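Local coordinates for protein 6-aminohexanoate-dimer hydrolase (PDB 4GB7) that probably hydrolyses the amide bond of 6-aminohexanoate dimers, as a putative serine hydrolase of the beta-lactamase family, at residues I333-E342 / S354-H363. Residues are numbered along the deposited sequence; the frame is centred on the assembly and turned at random. Where two conformers were deposited one is given.
Sequences ITEDIKNVQE and SYHNQWWIPH
Ile337 lays its CD1 methyl over one face of the Trp359 indole, with CD1 3.3 Å from Trp359 CD1. The isoleucine's CG1 stands anti to the carbonyl carbon (chi1 -71°), and the extended chi2 (161°) then carries CD1 over the pyrrole part of the ring. Its other branch, CG2, packs on Ile361 CG1 at 3.8 Å. The CD1 methyl of Ile361 fits against Val340, 3.5 Å from Val340 CB. The two methyls of Val340 then part: CG1 goes to Ser354 CB, while CG2 lies 3.6 Å from His356 CD2. Past the helix, His363 NE2 donates to Val340 O at 2.8 Å. The bond is nearly straight (161°) and lies in the imidazole plane, but it meets the carbonyl from above its plane. His363 ND1 binds Ser352 O, so both ring nitrogens are held and the ring's rotation is fixed. Glu342 CB sits over a face of this ring in a CH-pi contact, 4.2 Å from the centroid. At the hairpin turn, Asn357 ND2 donates to two waters. One water donates to Ile333 O, the other to Asp336 OD2 at 2.8 Å. These water bridges link the turn to the helix. His356 ND1 is hydrogen-bonded to Asp187, which also takes the backbone N-H of Asn357. Behind the contact, Trp359 reaches Val144 on helix 143-155 and Val371 on strand 369-373. The motif is a beta hairpin with a two-residue loop, a type I' turn from His356 to Trp359, packed on helix 332-338 within a beta-lactamase-type fold, with Trp359 lying near, but not touching, what is probably the SxxK site of this family.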
ATOM      1  N   ILE A 333       2.162 -12.374 -11.280  1.00 22.66           N
ATOM      2  CA  ILE A 333       2.460 -11.318 -10.331  1.00 22.46           C
ATOM      3  C   ILE A 333       3.434 -11.852  -9.330  1.00 21.52           C
ATOM      4  O   ILE A 333       4.526 -11.318  -9.143  1.00 22.52           O
ATOM      5  CB  ILE A 333       1.214 -10.725  -9.606  1.00 20.82           C
ATOM      6  CG1 ILE A 333       0.303 -10.029 -10.608  1.00 21.40           C
ATOM      7  CG2 ILE A 333       1.636  -9.694  -8.532  1.00 23.07           C
ATOM      8  CD1 ILE A 333      -1.097  -9.711 -10.137  1.00 23.97           C
ATOM      9  N   THR A 334       3.060 -12.941  -8.696  1.00 21.27           N
ATOM     10  CA  THR A 334       3.923 -13.504  -7.666  1.00 22.33           C
ATOM     11  C   THR A 334       5.137 -14.236  -8.274  1.00 23.10           C
ATOM     12  O   THR A 334       6.240 -14.163  -7.713  1.00 24.91           O
ATOM     13  CB  THR A 334       3.121 -14.451  -6.750  1.00 23.86           C
ATOM     14  OG1 THR A 334       2.574 -15.511  -7.537  1.00 28.52           O
ATOM     15  CG2 THR A 334       1.993 -13.697  -6.117  1.00 22.16           C
ATOM     16  N   GLU A 335       4.957 -14.895  -9.429  1.00 22.81           N
ATOM     17  CA  GLU A 335       6.034 -15.620 -10.075  0.60 23.52           C
ATOM     18  C   GLU A 335       7.181 -14.651 -10.370  1.00 24.40           C
ATOM     19  O   GLU A 335       8.345 -14.918 -10.084  1.00 24.93           O
ATOM     20  CB  GLU A 335       5.576 -16.256 -11.413  0.60 24.20           C
ATOM     21  CG  GLU A 335       6.643 -17.160 -12.023  0.60 33.05           C
ATOM     22  CD  GLU A 335       6.238 -17.859 -13.317  0.60 38.48           C
ATOM     23  OE1 GLU A 335       5.424 -17.309 -14.085  0.60 43.36           O
ATOM     24  OE2 GLU A 335       6.780 -18.953 -13.576  0.60 48.30           O
ATOM     25  N   ASP A 336       6.838 -13.528 -10.979  1.00 24.09           N
ATOM     26  CA  ASP A 336       7.850 -12.560 -11.397  1.00 24.51           C
ATOM     27  C   ASP A 336       8.566 -11.938 -10.196  1.00 23.62           C
ATOM     28  O   ASP A 336       9.782 -11.727 -10.225  1.00 26.34           O
ATOM     29  CB  ASP A 336       7.249 -11.465 -12.269  1.00 22.87           C
ATOM     30  CG  ASP A 336       6.847 -11.970 -13.648  1.00 25.12           C
ATOM     31  OD1 ASP A 336       7.092 -13.155 -13.955  1.00 29.53           O
ATOM     32  OD2 ASP A 336       6.256 -11.171 -14.425  1.00 28.40           O
ATOM     33  N   ILE A 337       7.819 -11.677  -9.134  1.00 20.79           N
ATOM     34  CA  ILE A 337       8.405 -11.159  -7.937  1.00 20.96           C
ATOM     35  C   ILE A 337       9.391 -12.133  -7.336  1.00 25.40           C
ATOM     36  O   ILE A 337      10.519 -11.754  -6.975  1.00 26.77           O
ATOM     37  CB  ILE A 337       7.342 -10.773  -6.916  1.00 23.22           C
ATOM     38  CG1 ILE A 337       6.597  -9.518  -7.405  1.00 27.87           C
ATOM     39  CG2 ILE A 337       7.976 -10.566  -5.564  1.00 25.87           C
ATOM     40  CD1 ILE A 337       5.239  -9.294  -6.738  1.00 30.52           C
ATOM     41  N   LYS A 338       8.982 -13.397  -7.234  1.00 23.05           N
ATOM     42  CA  LYS A 338       9.825 -14.423  -6.611  1.00 29.88           C
ATOM     43  C   LYS A 338      11.073 -14.741  -7.416  1.00 26.12           C
ATOM     44  O   LYS A 338      12.051 -15.170  -6.868  1.00 29.38           O
ATOM     45  CB  LYS A 338       8.987 -15.655  -6.265  1.00 31.83           C
ATOM     46  CG  LYS A 338       7.959 -15.308  -5.160  1.00 33.45           C
ATOM     47  CD  LYS A 338       7.165 -16.510  -4.661  1.00 38.15           C
ATOM     48  CE  LYS A 338       6.239 -17.060  -5.728  1.00 41.00           C
ATOM     49  NZ  LYS A 338       5.284 -18.073  -5.184  1.00 38.15           N
ATOM     50  N   ASN A 339      11.061 -14.450  -8.702  1.00 24.80           N
ATOM     51  CA  ASN A 339      12.252 -14.611  -9.557  1.00 28.62           C
ATOM     52  C   ASN A 339      13.209 -13.406  -9.607  1.00 28.27           C
ATOM     53  O   ASN A 339      14.231 -13.459 -10.308  1.00 31.42           O
ATOM     54  CB  ASN A 339      11.781 -14.962 -10.988  1.00 30.21           C
ATOM     55  CG  ASN A 339      11.265 -16.373 -11.099  1.00 34.73           C
ATOM     56  OD1 ASN A 339      11.641 -17.267 -10.330  1.00 43.20           O
ATOM     57  ND2 ASN A 339      10.399 -16.588 -12.060  1.00 35.19           N
ATOM     58  N   VAL A 340      12.902 -12.325  -8.875  1.00 24.57           N
ATOM     59  CA  VAL A 340      13.800 -11.160  -8.818  1.00 23.47           C
ATOM     60  C   VAL A 340      15.006 -11.499  -7.931  1.00 24.82           C
ATOM     61  O   VAL A 340      14.859 -11.647  -6.712  1.00 26.94           O
ATOM     62  CB  VAL A 340      13.098  -9.830  -8.382  1.00 24.30           C
ATOM     63  CG1 VAL A 340      14.078  -8.656  -8.281  1.00 24.67           C
ATOM     64  CG2 VAL A 340      12.008  -9.440  -9.359  1.00 24.62           C
ATOM     65  N   GLN A 341      16.195 -11.593  -8.535  1.00 25.78           N
ATOM     66  CA  GLN A 341      17.411 -11.914  -7.768  1.00 27.91           C
ATOM     67  C   GLN A 341      18.072 -10.679  -7.166  1.00 23.39           C
ATOM     68  O   GLN A 341      17.809  -9.567  -7.610  1.00 22.98           O
ATOM     69  CB  GLN A 341      18.415 -12.650  -8.649  1.00 31.27           C
ATOM     70  CG  GLN A 341      17.823 -13.934  -9.195  1.00 38.65           C
ATOM     71  CD  GLN A 341      18.868 -14.967  -9.480  1.00 47.18           C
ATOM     72  OE1 GLN A 341      19.465 -14.970 -10.548  1.00 55.06           O
ATOM     73  NE2 GLN A 341      19.094 -15.860  -8.524  1.00 64.03           N
ATOM     74  N   GLU A 342      18.895 -10.884  -6.128  1.00 26.22           N
ATOM     75  CA  GLU A 342      19.638  -9.811  -5.537  1.00 25.57           C
ATOM     76  C   GLU A 342      20.481  -9.196  -6.652  1.00 25.56           C
ATOM     77  O   GLU A 342      21.102  -9.913  -7.428  1.00 29.03           O
ATOM     78  CB  GLU A 342      20.468 -10.285  -4.328  1.00 30.98           C
ATOM     79  CG  GLU A 342      21.291  -9.168  -3.692  1.00 34.21           C
ATOM     80  CD  GLU A 342      21.754  -9.432  -2.263  1.00 38.22           C
ATOM     81  OE1 GLU A 342      22.604  -8.646  -1.780  1.00 49.23           O
ATOM     82  OE2 GLU A 342      21.283 -10.393  -1.612  1.00 46.16           O
ATOM     83  N   SER A 354      15.194  -5.039  -3.630  1.00 21.01           N
ATOM     84  CA  SER A 354      14.742  -4.787  -4.989  1.00 20.21           C
ATOM     85  C   SER A 354      13.295  -4.359  -4.966  1.00 19.88           C
ATOM     86  O   SER A 354      12.642  -4.410  -3.927  1.00 21.50           O
ATOM     87  CB  SER A 354      14.890  -6.012  -5.875  1.00 21.14           C
ATOM     88  OG  SER A 354      16.217  -6.453  -5.965  1.00 21.22           O
ATOM     89  N   TYR A 355      12.803  -3.946  -6.132  1.00 19.13           N
ATOM     90  CA  TYR A 355      11.423  -3.482  -6.258  1.00 16.50           C
ATOM     91  C   TYR A 355      10.925  -3.838  -7.655  1.00 16.74           C
ATOM     92  O   TYR A 355      11.608  -3.539  -8.642  1.00 21.02           O
ATOM     93  CB  TYR A 355      11.363  -1.995  -6.085  1.00 18.13           C
ATOM     94  CG  TYR A 355       9.975  -1.372  -6.022  1.00 20.16           C
ATOM     95  CD1 TYR A 355       9.252  -1.095  -7.167  1.00 19.88           C
ATOM     96  CD2 TYR A 355       9.389  -1.046  -4.776  1.00 16.66           C
ATOM     97  CE1 TYR A 355       8.015  -0.454  -7.102  1.00 17.69           C
ATOM     98  CE2 TYR A 355       8.150  -0.429  -4.707  1.00 19.57           C
ATOM     99  CZ  TYR A 355       7.445  -0.168  -5.857  1.00 18.26           C
ATOM    100  OH  TYR A 355       6.254   0.505  -5.787  1.00 17.09           O
ATOM    101  N   HIS A 356       9.748  -4.449  -7.728  1.00 18.94           N
ATOM    102  CA  HIS A 356       9.190  -4.892  -9.005  1.00 17.42           C
ATOM    103  C   HIS A 356       7.676  -4.822  -8.942  1.00 19.31           C
ATOM    104  O   HIS A 356       7.064  -5.368  -8.021  1.00 18.48           O
ATOM    105  CB  HIS A 356       9.653  -6.319  -9.306  1.00 18.68           C
ATOM    106  CG  HIS A 356       9.415  -6.763 -10.743  1.00 22.03           C
ATOM    107  ND1 HIS A 356       9.316  -5.893 -11.781  1.00 22.21           N
ATOM    108  CD2 HIS A 356       9.325  -8.025 -11.284  1.00 21.25           C
ATOM    109  CE1 HIS A 356       9.120  -6.574 -12.919  1.00 22.76           C
ATOM    110  NE2 HIS A 356       9.150  -7.879 -12.630  1.00 20.93           N
ATOM    111  N   ASN A 357       7.057  -4.132  -9.902  1.00 19.39           N
ATOM    112  CA  ASN A 357       5.610  -4.128 -10.068  1.00 19.42           C
ATOM    113  C   ASN A 357       4.816  -3.752  -8.814  1.00 18.11           C
ATOM    114  O   ASN A 357       3.789  -4.349  -8.477  1.00 18.55           O
ATOM    115  CB  ASN A 357       5.187  -5.515 -10.623  1.00 18.61           C
ATOM    116  CG  ASN A 357       5.773  -5.780 -12.006  1.00 19.89           C
ATOM    117  OD1 ASN A 357       6.009  -4.832 -12.770  1.00 20.01           O
ATOM    118  ND2 ASN A 357       6.034  -7.062 -12.320  1.00 22.72           N
ATOM    119  N   GLN A 358       5.310  -2.728  -8.148  1.00 18.52           N
ATOM    120  CA  GLN A 358       4.703  -2.100  -6.972  1.00 17.55           C
ATOM    121  C   GLN A 358       4.984  -2.823  -5.664  1.00 18.57           C
ATOM    122  O   GLN A 358       4.462  -2.416  -4.620  1.00 18.24           O
ATOM    123  CB  GLN A 358       3.219  -1.752  -7.155  1.00 19.28           C
ATOM    124  CG  GLN A 358       2.894  -0.981  -8.463  1.00 18.00           C
ATOM    125  CD  GLN A 358       3.391   0.465  -8.435  1.00 18.29           C
ATOM    126  OE1 GLN A 358       2.737   1.352  -7.882  1.00 21.35           O
ATOM    127  NE2 GLN A 358       4.537   0.719  -9.099  1.00 18.26           N
ATOM    128  N   TRP A 359       5.815  -3.871  -5.718  1.00 16.59           N
ATOM    129  CA  TRP A 359       6.211  -4.654  -4.511  1.00 18.06           C
ATOM    130  C   TRP A 359       7.709  -4.532  -4.158  1.00 19.05           C
ATOM    131  O   TRP A 359       8.592  -4.503  -5.029  1.00 19.16           O
ATOM    132  CB  TRP A 359       5.921  -6.140  -4.718  1.00 16.91           C
ATOM    133  CG  TRP A 359       4.468  -6.453  -4.792  1.00 17.95           C
ATOM    134  CD1 TRP A 359       3.660  -6.487  -5.929  1.00 16.91           C
ATOM    135  CD2 TRP A 359       3.630  -6.881  -3.707  1.00 16.27           C
ATOM    136  NE1 TRP A 359       2.405  -6.845  -5.606  1.00 17.93           N
ATOM    137  CE2 TRP A 359       2.324  -7.096  -4.270  1.00 17.01           C
ATOM    138  CE3 TRP A 359       3.812  -7.051  -2.325  1.00 17.74           C
ATOM    139  CZ2 TRP A 359       1.238  -7.464  -3.502  1.00 17.06           C
ATOM    140  CZ3 TRP A 359       2.722  -7.442  -1.571  1.00 20.13           C
ATOM    141  CH2 TRP A 359       1.449  -7.649  -2.151  1.00 17.67           C
ATOM    142  N   TRP A 360       7.994  -4.457  -2.862  1.00 16.81           N
ATOM    143  CA  TRP A 360       9.353  -4.527  -2.323  1.00 17.77           C
ATOM    144  C   TRP A 360       9.757  -5.974  -2.137  1.00 16.39           C
ATOM    145  O   TRP A 360       8.945  -6.829  -1.714  1.00 19.18           O
ATOM    146  CB  TRP A 360       9.476  -3.836  -0.966  1.00 17.64           C
ATOM    147  CG  TRP A 360       9.049  -2.379  -0.963  1.00 19.31           C
ATOM    148  CD1 TRP A 360       7.775  -1.879  -0.845  1.00 20.49           C
ATOM    149  CD2 TRP A 360       9.916  -1.192  -1.126  1.00 18.19           C
ATOM    150  NE1 TRP A 360       7.776  -0.513  -0.900  1.00 21.96           N
ATOM    151  CE2 TRP A 360       9.043  -0.039  -1.065  1.00 19.97           C
ATOM    152  CE3 TRP A 360      11.290  -1.000  -1.314  1.00 20.37           C
ATOM    153  CZ2 TRP A 360       9.522   1.243  -1.186  1.00 19.60           C
ATOM    154  CZ3 TRP A 360      11.770   0.303  -1.377  1.00 18.65           C
ATOM    155  CH2 TRP A 360      10.914   1.400  -1.335  1.00 19.67           C
ATOM    156  N   ILE A 361      11.024  -6.244  -2.438  1.00 18.04           N
ATOM    157  CA  ILE A 361      11.598  -7.580  -2.334  1.00 18.09           C
ATOM    158  C   ILE A 361      12.855  -7.463  -1.512  1.00 19.09           C
ATOM    159  O   ILE A 361      13.916  -7.070  -2.043  1.00 21.13           O
ATOM    160  CB  ILE A 361      11.924  -8.154  -3.734  1.00 19.64           C
ATOM    161  CG1 ILE A 361      10.689  -8.148  -4.606  1.00 21.85           C
ATOM    162  CG2 ILE A 361      12.521  -9.542  -3.612  1.00 21.37           C
ATOM    163  CD1 ILE A 361      10.977  -8.213  -6.080  1.00 24.49           C
ATOM    164  N   PRO A 362      12.746  -7.731  -0.190  1.00 19.35           N
ATOM    165  CA  PRO A 362      13.886  -7.509   0.693  1.00 21.01           C
ATOM    166  C   PRO A 362      15.050  -8.481   0.528  1.00 19.58           C
ATOM    167  O   PRO A 362      16.101  -8.259   1.105  1.00 23.77           O
ATOM    168  CB  PRO A 362      13.265  -7.720   2.102  1.00 24.45           C
ATOM    169  CG  PRO A 362      12.079  -8.613   1.889  1.00 24.63           C
ATOM    170  CD  PRO A 362      11.542  -8.108   0.562  1.00 21.59           C
ATOM    171  N   HIS A 363      14.819  -9.599  -0.147  1.00 17.24           N
ATOM    172  CA  HIS A 363      15.765 -10.746  -0.189  1.00 17.67           C
ATOM    173  C   HIS A 363      16.150 -11.216   1.187  1.00 18.51           C
ATOM    174  O   HIS A 363      17.334 -11.340   1.519  1.00 22.33           O
ATOM    175  CB  HIS A 363      16.992 -10.388  -1.032  1.00 22.36           C
ATOM    176  CG  HIS A 363      16.645 -10.104  -2.464  1.00 23.99           C
ATOM    177  ND1 HIS A 363      16.701  -8.857  -3.013  1.00 22.84           N
ATOM    178  CD2 HIS A 363      16.137 -10.937  -3.445  1.00 22.24           C
ATOM    179  CE1 HIS A 363      16.289  -8.932  -4.293  1.00 19.74           C
ATOM    180  NE2 HIS A 363      15.947 -10.190  -4.553  1.00 24.08           N
TER
HETATM  181  O   HOH W   1       4.835  -9.167 -10.992  1.00 27.73           O
HETATM  182  O   HOH W   2       7.170  -8.559 -14.822  1.00 31.52           O